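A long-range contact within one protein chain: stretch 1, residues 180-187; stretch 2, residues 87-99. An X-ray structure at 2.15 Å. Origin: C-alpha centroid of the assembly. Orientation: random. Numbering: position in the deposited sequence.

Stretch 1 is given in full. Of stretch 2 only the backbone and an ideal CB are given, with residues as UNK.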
ATOM      1  N   SER A 180      15.015  -2.596  22.910  1.00 40.01           N
ATOM      2  CA  SER A 180      15.031  -3.965  23.405  1.00 40.65           C
ATOM      3  C   SER A 180      13.621  -4.538  23.448  1.00 43.79           C
ATOM      4  O   SER A 180      12.677  -3.821  23.793  1.00 43.91           O
ATOM      5  CB  SER A 180      15.641  -3.996  24.807  1.00 46.37           C
ATOM      6  OG  SER A 180      15.756  -5.314  25.312  1.00 58.62           O
ATOM      7  N   LEU A 181      13.480  -5.827  23.090  1.00 40.01           N
ATOM      8  CA  LEU A 181      12.215  -6.565  23.156  1.00 39.54           C
ATOM      9  C   LEU A 181      12.296  -7.574  24.275  1.00 43.09           C
ATOM     10  O   LEU A 181      13.172  -8.437  24.233  1.00 42.35           O
ATOM     11  CB  LEU A 181      11.877  -7.309  21.835  1.00 38.82           C
ATOM     12  CG  LEU A 181      11.555  -6.522  20.564  1.00 42.46           C
ATOM     13  CD1 LEU A 181      11.405  -7.470  19.386  1.00 41.29           C
ATOM     14  CD2 LEU A 181      10.260  -5.748  20.698  1.00 44.89           C
ATOM     15  N   ASP A 182      11.393  -7.496  25.262  1.00 40.39           N
ATOM     16  CA  ASP A 182      11.364  -8.492  26.336  1.00 41.32           C
ATOM     17  C   ASP A 182      10.476  -9.675  25.895  1.00 43.74           C
ATOM     18  O   ASP A 182       9.944  -9.649  24.778  1.00 41.80           O
ATOM     19  CB  ASP A 182      10.924  -7.888  27.691  1.00 44.27           C
ATOM     20  CG  ASP A 182       9.516  -7.316  27.788  1.00 51.56           C
ATOM     21  OD1 ASP A 182       8.635  -7.753  27.012  1.00 51.43           O
ATOM     22  OD2 ASP A 182       9.280  -6.481  28.686  1.00 57.22           O
ATOM     23  N   ALA A 183      10.319 -10.703  26.756  1.00 40.66           N
ATOM     24  CA  ALA A 183       9.543 -11.904  26.444  1.00 40.63           C
ATOM     25  C   ALA A 183       8.106 -11.599  25.937  1.00 44.25           C
ATOM     26  O   ALA A 183       7.695 -12.176  24.924  1.00 42.55           O
ATOM     27  CB  ALA A 183       9.492 -12.826  27.652  1.00 42.68           C
ATOM     28  N   GLY A 184       7.386 -10.698  26.623  1.00 40.52           N
ATOM     29  CA  GLY A 184       6.030 -10.294  26.256  1.00 38.66           C
ATOM     30  C   GLY A 184       5.963  -9.560  24.927  1.00 40.13           C
ATOM     31  O   GLY A 184       5.096  -9.857  24.098  1.00 38.67           O
ATOM     32  N   GLN A 185       6.906  -8.615  24.696  1.00 36.42           N
ATOM     33  CA  GLN A 185       6.989  -7.866  23.437  1.00 35.38           C
ATOM     34  C   GLN A 185       7.340  -8.803  22.260  1.00 38.67           C
ATOM     35  O   GLN A 185       6.826  -8.630  21.159  1.00 35.87           O
ATOM     36  CB  GLN A 185       8.003  -6.724  23.547  1.00 36.62           C
ATOM     37  CG  GLN A 185       7.412  -5.491  24.212  1.00 50.05           C
ATOM     38  CD  GLN A 185       8.440  -4.641  24.923  1.00 71.27           C
ATOM     39  OE1 GLN A 185       9.636  -4.971  25.026  1.00 65.14           O
ATOM     40  NE2 GLN A 185       7.982  -3.520  25.446  1.00 63.02           N
ATOM     41  N   CYS A 186       8.173  -9.819  22.530  1.00 37.72           N
ATOM     42  CA  CYS A 186       8.585 -10.853  21.584  1.00 38.16           C
ATOM     43  C   CYS A 186       7.394 -11.700  21.139  1.00 40.20           C
ATOM     44  O   CYS A 186       7.240 -11.957  19.942  1.00 38.60           O
ATOM     45  CB  CYS A 186       9.672 -11.716  22.200  1.00 40.01           C
ATOM     46  SG  CYS A 186      11.301 -11.431  21.489  1.00 44.19           S
ATOM     47  N   ALA A 187       6.533 -12.092  22.107  1.00 36.68           N
ATOM     48  CA  ALA A 187       5.329 -12.884  21.867  1.00 35.31           C
ATOM     49  C   ALA A 187       4.355 -12.106  20.995  1.00 35.21           C
ATOM     50  O   ALA A 187       3.689 -12.712  20.157  1.00 34.41           O
ATOM     51  CB  ALA A 187       4.668 -13.279  23.188  1.00 36.64           C
ATOM     52  N   UNK A  87      16.265 -16.201  22.202  1.00 43.79           N
ATOM     53  CA  UNK A  87      17.330 -15.604  23.016  1.00 45.12           C
ATOM     54  C   UNK A  87      16.892 -14.194  23.499  1.00 50.63           C
ATOM     55  O   UNK A  87      17.632 -13.219  23.353  1.00 50.05           O
ATOM     56  CB  UNK A  87      18.631 -15.522  22.215  1.00 45.12           C
ATOM     57  N   UNK A  88      15.667 -14.103  24.072  1.00 48.53           N
ATOM     58  CA  UNK A  88      15.085 -12.872  24.617  1.00 48.22           C
ATOM     59  C   UNK A  88      15.811 -12.460  25.913  1.00 54.07           C
ATOM     60  O   UNK A  88      16.213 -13.344  26.680  1.00 55.29           O
ATOM     61  CB  UNK A  88      13.590 -13.062  24.882  1.00 48.22           C
ATOM     62  N   UNK A  89      16.042 -11.146  26.175  1.00 50.08           N
ATOM     63  CA  UNK A  89      15.610  -9.965  25.398  1.00 48.18           C
ATOM     64  C   UNK A  89      16.348  -9.802  24.061  1.00 49.59           C
ATOM     65  O   UNK A  89      17.527 -10.146  23.940  1.00 50.02           O
ATOM     66  CB  UNK A  89      15.814  -8.701  26.236  1.00 48.18           C
ATOM     67  N   UNK A  90      15.625  -9.305  23.049  1.00 42.48           N
ATOM     68  CA  UNK A  90      16.166  -9.090  21.708  1.00 39.92           C
ATOM     69  C   UNK A  90      16.564  -7.612  21.571  1.00 41.62           C
ATOM     70  O   UNK A  90      15.747  -6.730  21.807  1.00 39.67           O
ATOM     71  CB  UNK A  90      15.150  -9.488  20.635  1.00 39.92           C
ATOM     72  N   UNK A  91      17.831  -7.358  21.219  1.00 38.45           N
ATOM     73  CA  UNK A  91      18.382  -6.018  21.008  1.00 38.20           C
ATOM     74  C   UNK A  91      19.488  -6.073  19.942  1.00 40.47           C
ATOM     75  O   UNK A  91      19.638  -7.097  19.267  1.00 38.10           O
ATOM     76  CB  UNK A  91      18.925  -5.445  22.319  1.00 38.20           C
ATOM     77  N   UNK A  92      20.242  -4.979  19.812  1.00 38.36           N
ATOM     78  CA  UNK A  92      21.369  -4.845  18.888  1.00 38.54           C
ATOM     79  C   UNK A  92      21.051  -5.233  17.461  1.00 42.09           C
ATOM     80  O   UNK A  92      19.967  -4.926  16.957  1.00 40.79           O
ATOM     81  CB  UNK A  92      22.541  -5.696  19.381  1.00 38.54           C
ATOM     82  N   UNK A  93      21.980  -5.969  16.827  1.00 38.71           N
ATOM     83  CA  UNK A  93      21.872  -6.457  15.448  1.00 37.02           C
ATOM     84  C   UNK A  93      20.553  -7.208  15.163  1.00 37.35           C
ATOM     85  O   UNK A  93      20.010  -7.073  14.063  1.00 34.94           O
ATOM     86  CB  UNK A  93      23.056  -7.378  15.144  1.00 37.02           C
ATOM     87  N   UNK A  94      20.079  -8.025  16.132  1.00 33.86           N
ATOM     88  CA  UNK A  94      18.851  -8.834  16.005  1.00 33.00           C
ATOM     89  C   UNK A  94      17.619  -7.945  15.937  1.00 35.48           C
ATOM     90  O   UNK A  94      16.779  -8.160  15.069  1.00 33.91           O
ATOM     91  CB  UNK A  94      18.723  -9.809  17.177  1.00 33.00           C
ATOM     92  N   UNK A  95      17.539  -6.906  16.789  1.00 33.77           N
ATOM     93  CA  UNK A  95      16.401  -5.977  16.748  1.00 32.60           C
ATOM     94  C   UNK A  95      16.424  -5.137  15.462  1.00 35.80           C
ATOM     95  O   UNK A  95      15.359  -4.894  14.894  1.00 34.44           O
ATOM     96  CB  UNK A  95      16.418  -5.062  17.974  1.00 32.60           C
ATOM     97  N   UNK A  96      17.625  -4.727  14.990  1.00 34.19           N
ATOM     98  CA  UNK A  96      17.742  -3.943  13.755  1.00 34.25           C
ATOM     99  C   UNK A  96      17.258  -4.763  12.546  1.00 36.35           C
ATOM    100  O   UNK A  96      16.544  -4.226  11.703  1.00 35.65           O
ATOM    101  CB  UNK A  96      19.189  -3.492  13.545  1.00 34.25           C
ATOM    102  N   UNK A  97      17.601  -6.059  12.502  1.00 32.40           N
ATOM    103  CA  UNK A  97      17.175  -6.983  11.455  1.00 32.32           C
ATOM    104  C   UNK A  97      15.635  -7.087  11.436  1.00 34.19           C
ATOM    105  O   UNK A  97      15.037  -7.078  10.360  1.00 33.14           O
ATOM    106  CB  UNK A  97      17.807  -8.360  11.670  1.00 32.32           C
ATOM    107  N   UNK A  98      14.997  -7.118  12.622  1.00 30.98           N
ATOM    108  CA  UNK A  98      13.524  -7.159  12.719  1.00 30.31           C
ATOM    109  C   UNK A  98      12.897  -5.853  12.200  1.00 32.15           C
ATOM    110  O   UNK A  98      11.885  -5.884  11.497  1.00 29.75           O
ATOM    111  CB  UNK A  98      13.095  -7.403  14.167  1.00 30.31           C
ATOM    112  N   UNK A  99      13.528  -4.722  12.512  1.00 30.53           N
ATOM    113  CA  UNK A  99      13.087  -3.388  12.082  1.00 30.71           C
ATOM    114  C   UNK A  99      13.245  -3.219  10.564  1.00 35.10           C
ATOM    115  O   UNK A  99      12.347  -2.686   9.917  1.00 35.19           O
ATOM    116  CB  UNK A  99      13.880  -2.305  12.816  1.00 30.71           C
TER

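Position 87 points its CA-to-CB bond away from stretch 1 and finds nothing within reach, so the contact sets no demand and a long polar chain suits as well as any. It is Lys87, extended and clear of the contact.

At 88 the bond points toward stretch 1. The ideal CB already lies 4.4 Å from Cys186 SG and 4.4 Å from Ala183 N, which favours something small, though the contact alone does not forbid more. The residue is Ala88, whose CB rests against Cys186 SG at 4.4 Å.

Position 89 has phi -71°, psi 145° and a cis peptide bond before it, a strong hint of proline, and its nitrogen is not called on by stretch 1. The ideal CB is 3.3 Å from Leu181 O and 3.5 Å from Ser180 OG. Pro89 fits: its CB sits 3.6 Å from Ser180 OG, while its CA makes a CA-H...O contact with Leu181 O at 3.1 Å.

At 90 the backbone does the main work. Its N donates to Leu181 O at 2.9 Å, and its O accepts from Leu181 N at 2.8 Å, a single antiparallel bridge that any residue with a free backbone NH could form. The same O also receives a CA-H...O contact from Ser180 CA at 3.3 Å. The CA-to-CB bond points sideways, and the ideal CB lies 4.1 Å from Leu181 CB and 4.4 Å from Cys186 SG, so a medium apolar group such as valine, isoleucine or leucine would suit. Val90 takes the t rotamer and brings CG2 to 3.7 Å from Cys186 SG.

Position 91 has its ideal CB 4.3 Å from Ser180 CA, with no firm demand; a small or polar residue would do. Ser91 keeps only a marginal side-chain contact, its CB 4.3 Å from Ser180 CA; apart from the side chain, its backbone O accepts from the N of 95 at 3.3 Å.

At 92, phi 51° with psi -137° favours glycine, and Gly92 it is. Positions 93 and 94 are out of reach and tolerate polar residues: Asp93 and Glu94.

Position 95 points toward stretch 1, but its ideal CB has nothing there within 5.5 Å. A longer apolar chain is needed to cross to Leu181; leucine or methionine would serve. Leu95 does so, with CD1 3.8 Å from Leu181 CG and CD2 3.8 Å from Ser180 N.

Positions 96 and 97 are out of reach, so stretch 1 sets no preference; they are Gln96 and Ala97.

Position 98 also points toward stretch 1, its ideal CB 5.5 Å from Leu181 CD1, inviting another branched or long apolar chain. Leu98 places CD1 3.9 Å from Leu181 CD1.

Position 99 starts sideways with open space ahead, leaving many choices; Arg99 brings its end nearer but makes no contact, its NE and NH2 hydrogen-bonded elsewhere in the structure.

Stretch 2 87-99: KAPVSGDELQALR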
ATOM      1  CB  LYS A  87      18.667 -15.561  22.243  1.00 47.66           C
ATOM      2  CG  LYS A  87      19.226 -16.937  21.877  1.00 61.36           C
ATOM      3  CD  LYS A  87      20.481 -16.835  21.017  1.00 67.90           C
ATOM      4  CE  LYS A  87      20.903 -18.180  20.471  1.00 76.26           C
ATOM      5  NZ  LYS A  87      22.204 -18.107  19.750  1.00 84.24           N
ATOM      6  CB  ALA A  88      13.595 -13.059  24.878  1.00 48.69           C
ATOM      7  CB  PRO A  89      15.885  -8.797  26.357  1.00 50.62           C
ATOM      8  CG  PRO A  89      17.023  -9.276  27.208  1.00 56.73           C
ATOM      9  CD  PRO A  89      16.744 -10.745  27.411  1.00 52.78           C
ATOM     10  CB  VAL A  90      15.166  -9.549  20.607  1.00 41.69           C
ATOM     11  CG1 VAL A  90      15.685  -9.238  19.203  1.00 40.54           C
ATOM     12  CG2 VAL A  90      14.853 -11.034  20.740  1.00 41.33           C
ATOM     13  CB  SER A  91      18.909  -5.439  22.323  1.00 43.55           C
ATOM     14  OG  SER A  91      19.909  -6.270  22.893  1.00 54.82           O
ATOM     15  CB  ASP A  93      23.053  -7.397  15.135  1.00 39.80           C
ATOM     16  CG  ASP A  93      24.419  -6.744  15.137  1.00 50.20           C
ATOM     17  OD1 ASP A  93      24.498  -5.529  14.838  1.00 49.19           O
ATOM     18  OD2 ASP A  93      25.418  -7.463  15.366  1.00 57.05           O
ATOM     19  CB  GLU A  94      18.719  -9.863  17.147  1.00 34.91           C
ATOM     20  CG  GLU A  94      19.777 -10.960  17.114  1.00 41.57           C
ATOM     21  CD  GLU A  94      21.169 -10.592  17.611  1.00 58.79           C
ATOM     22  OE1 GLU A  94      21.346  -9.485  18.171  1.00 38.88           O
ATOM     23  OE2 GLU A  94      22.091 -11.419  17.431  1.00 55.51           O
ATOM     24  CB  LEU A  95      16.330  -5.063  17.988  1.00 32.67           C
ATOM     25  CG  LEU A  95      15.141  -4.069  18.019  1.00 36.49           C
ATOM     26  CD1 LEU A  95      13.773  -4.779  18.060  1.00 34.66           C
ATOM     27  CD2 LEU A  95      15.274  -3.102  19.154  1.00 41.60           C
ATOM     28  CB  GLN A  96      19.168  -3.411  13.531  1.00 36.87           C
ATOM     29  CG  GLN A  96      19.221  -2.169  12.611  1.00 51.00           C
ATOM     30  CD  GLN A  96      18.227  -1.074  12.977  1.00 69.35           C
ATOM     31  OE1 GLN A  96      18.186  -0.572  14.118  1.00 65.52           O
ATOM     32  NE2 GLN A  96      17.385  -0.694  12.013  1.00 52.53           N
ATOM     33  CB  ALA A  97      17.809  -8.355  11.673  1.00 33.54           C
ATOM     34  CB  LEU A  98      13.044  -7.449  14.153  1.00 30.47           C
ATOM     35  CG  LEU A  98      13.299  -8.861  14.709  1.00 35.94           C
ATOM     36  CD1 LEU A  98      12.666  -9.027  16.067  1.00 36.87           C
ATOM     37  CD2 LEU A  98      12.772  -9.942  13.782  1.00 36.97           C
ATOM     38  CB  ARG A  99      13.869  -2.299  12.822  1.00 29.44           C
ATOM     39  CG  ARG A  99      13.438  -2.152  14.272  1.00 31.75           C
ATOM     40  CD  ARG A  99      14.320  -1.146  14.968  1.00 29.75           C
ATOM     41  NE  ARG A  99      13.903  -0.919  16.351  1.00 34.15           N
ATOM     42  CZ  ARG A  99      14.464  -0.025  17.156  1.00 47.08           C
ATOM     43  NH1 ARG A  99      15.459   0.735  16.723  1.00 39.45           N
ATOM     44  NH2 ARG A  99      14.022   0.127  18.398  1.00 35.93           N
TER
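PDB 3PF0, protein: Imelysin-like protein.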